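Long-range contact in F420-dependent alcohol dehydrogenase (Methanoculleus thermophilus, PDB 1RHC), which probably oxidises secondary alcohols to ketones by passing a hydride to coenzyme F420, within a TIM barrel of the bacterial luciferase family: residues Glu27-Asp32 and Phe316-Phe321. Residues are numbered along the deposited sequence; the frame is centred on the assembly and turned at random.
Sequences EKVGFD and FGIDIF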
loop_
_atom_site.group_PDB
_atom_site.type_symbol
_atom_site.label_atom_id
_atom_site.label_comp_id
_atom_site.label_asym_id
_atom_site.label_seq_id
_atom_site.Cartn_x
_atom_site.Cartn_y
_atom_site.Cartn_z
ATOM N N GLU A 27 -7.783 -16.777 12.920
ATOM C CA GLU A 27 -9.081 -16.207 13.299
ATOM C C GLU A 27 -10.035 -17.317 13.725
ATOM O O GLU A 27 -10.762 -17.198 14.723
ATOM C CB GLU A 27 -9.695 -15.455 12.123
ATOM C CG GLU A 27 -11.091 -14.961 12.445
ATOM C CD GLU A 27 -11.604 -13.939 11.443
ATOM O OE1 GLU A 27 -11.844 -12.787 11.843
ATOM O OE2 GLU A 27 -11.795 -14.291 10.266
ATOM N N LYS A 28 -10.036 -18.400 12.959
ATOM C CA LYS A 28 -10.932 -19.510 13.276
ATOM C C LYS A 28 -10.621 -20.163 14.614
ATOM O O LYS A 28 -11.523 -20.581 15.331
ATOM C CB LYS A 28 -10.874 -20.542 12.146
ATOM C CG LYS A 28 -11.589 -20.026 10.881
ATOM C CD LYS A 28 -11.501 -20.988 9.692
ATOM C CE LYS A 28 -12.220 -20.382 8.482
ATOM N NZ LYS A 28 -12.100 -21.209 7.252
ATOM N N VAL A 29 -9.342 -20.261 14.947
ATOM C CA VAL A 29 -8.895 -20.867 16.203
ATOM C C VAL A 29 -9.211 -19.996 17.404
ATOM O O VAL A 29 -9.252 -20.483 18.526
ATOM C CB VAL A 29 -7.390 -21.145 16.107
ATOM C CG1 VAL A 29 -6.774 -21.295 17.471
ATOM C CG2 VAL A 29 -7.185 -22.394 15.267
ATOM N N GLY A 30 -9.411 -18.699 17.176
ATOM C CA GLY A 30 -9.772 -17.825 18.281
ATOM C C GLY A 30 -8.867 -16.644 18.602
ATOM O O GLY A 30 -9.082 -15.959 19.608
ATOM N N PHE A 31 -7.843 -16.400 17.795
ATOM C CA PHE A 31 -6.990 -15.241 18.072
ATOM C C PHE A 31 -7.811 -13.974 17.918
ATOM O O PHE A 31 -8.724 -13.912 17.093
ATOM C CB PHE A 31 -5.781 -15.189 17.140
ATOM C CG PHE A 31 -4.718 -16.191 17.459
ATOM C CD1 PHE A 31 -4.789 -17.490 16.962
ATOM C CD2 PHE A 31 -3.608 -15.817 18.214
ATOM C CE1 PHE A 31 -3.766 -18.399 17.205
ATOM C CE2 PHE A 31 -2.572 -16.711 18.465
ATOM C CZ PHE A 31 -2.652 -18.020 17.951
ATOM N N ASP A 32 -7.477 -12.961 18.715
ATOM C CA ASP A 32 -8.236 -11.708 18.715
ATOM C C ASP A 32 -7.806 -10.765 17.618
ATOM O O ASP A 32 -8.571 -9.940 17.167
ATOM C CB ASP A 32 -8.017 -10.953 20.034
ATOM C CG ASP A 32 -8.497 -11.730 21.241
ATOM O OD1 ASP A 32 -9.683 -12.117 21.244
ATOM O OD2 ASP A 32 -7.697 -11.947 22.176
ATOM N N PHE A 316 0.185 -26.947 13.121
ATOM C CA PHE A 316 0.091 -27.390 14.518
ATOM C C PHE A 316 0.370 -26.169 15.425
ATOM O O PHE A 316 -0.269 -26.003 16.464
ATOM C CB PHE A 316 1.146 -28.460 14.778
ATOM C CG PHE A 316 1.311 -28.821 16.221
ATOM C CD1 PHE A 316 0.287 -29.468 16.914
ATOM C CD2 PHE A 316 2.508 -28.526 16.884
ATOM C CE1 PHE A 316 0.443 -29.830 18.256
ATOM C CE2 PHE A 316 2.678 -28.883 18.226
ATOM C CZ PHE A 316 1.641 -29.536 18.917
ATOM N N GLY A 317 1.319 -25.339 15.017
ATOM C CA GLY A 317 1.670 -24.137 15.778
ATOM C C GLY A 317 0.471 -23.202 15.925
ATOM O O GLY A 317 0.391 -22.411 16.864
ATOM N N ILE A 318 -0.450 -23.251 14.982
ATOM C CA ILE A 318 -1.661 -22.438 15.093
ATOM C C ILE A 318 -2.732 -23.194 15.870
ATOM O O ILE A 318 -3.346 -22.660 16.806
ATOM C CB ILE A 318 -2.271 -22.079 13.686
ATOM C CG1 ILE A 318 -1.254 -21.292 12.851
ATOM C CG2 ILE A 318 -3.566 -21.282 13.873
ATOM C CD1 ILE A 318 -1.647 -21.096 11.405
ATOM N N ASP A 319 -2.980 -24.447 15.468
ATOM C CA ASP A 319 -4.037 -25.283 16.057
ATOM C C ASP A 319 -3.967 -25.481 17.559
ATOM O O ASP A 319 -4.992 -25.546 18.229
ATOM C CB ASP A 319 -3.996 -26.694 15.440
ATOM C CG ASP A 319 -4.534 -26.720 14.072
ATOM O OD1 ASP A 319 -5.197 -25.736 13.664
ATOM O OD2 ASP A 319 -4.297 -27.729 13.407
ATOM N N ILE A 320 -2.755 -25.657 18.046
ATOM C CA ILE A 320 -2.555 -25.908 19.473
ATOM C C ILE A 320 -3.080 -24.750 20.312
ATOM O O ILE A 320 -3.337 -24.921 21.497
ATOM C CB ILE A 320 -1.060 -26.206 19.768
ATOM C CG1 ILE A 320 -0.911 -26.881 21.150
ATOM C CG2 ILE A 320 -0.235 -24.941 19.740
ATOM C CD1 ILE A 320 -1.508 -28.248 21.217
ATOM N N PHE A 321 -3.287 -23.574 19.703
ATOM C CA PHE A 321 -3.818 -22.462 20.493
ATOM C C PHE A 321 -5.274 -22.616 20.880
ATOM O O PHE A 321 -5.775 -21.854 21.701
ATOM C CB PHE A 321 -3.520 -21.092 19.843
ATOM C CG PHE A 321 -2.134 -20.576 20.192
ATOM C CD1 PHE A 321 -0.999 -21.134 19.614
ATOM C CD2 PHE A 321 -1.968 -19.612 21.180
ATOM C CE1 PHE A 321 0.273 -20.761 20.009
ATOM C CE2 PHE A 321 -0.689 -19.227 21.589
ATOM C CZ PHE A 321 0.430 -19.793 21.017
#
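Phe31 brings the far end of its ring over one face of the Phe321 ring, Phe31 CZ standing 3.4 Å from Phe321 CG. A long, flat phenylalanine suits this reach, since the side chain leaves the backbone crosswise. The planes are inclined at 37°, with centroids 5.1 Å apart, neither a parallel stack nor a T-shape. The same ring turns an edge to the carbonyl of Ile318, whose oxygen accepts a hydrogen bond from Phe321 N. Next to this pair, Val29 suits its place because its beta-branch offers two methyls: CG1, anti to the backbone N (chi1 160°), lies 3.7 Å from Ile318 O and also meets Phe321 CB, while CG2 reaches Ile318 CG2 at 4.0 Å. Gly30, with the positive phi of a Schellman motif, ends helix 16-29; a CB there would jam against Val29 O, so glycine suits the spot. Were Phe31 cut back to an alanine, that face of Phe321 would probably lose its cover and a gap open beside Ile318. At the border, Asp319 forms a salt bridge with Arg25. The contact joins the first barrel helix to the C-terminal helical region, Phe31 reaching Ile5 and Tyr7 of strand 4-8, Phe321 packing on helix 287-300 and strand 304-309.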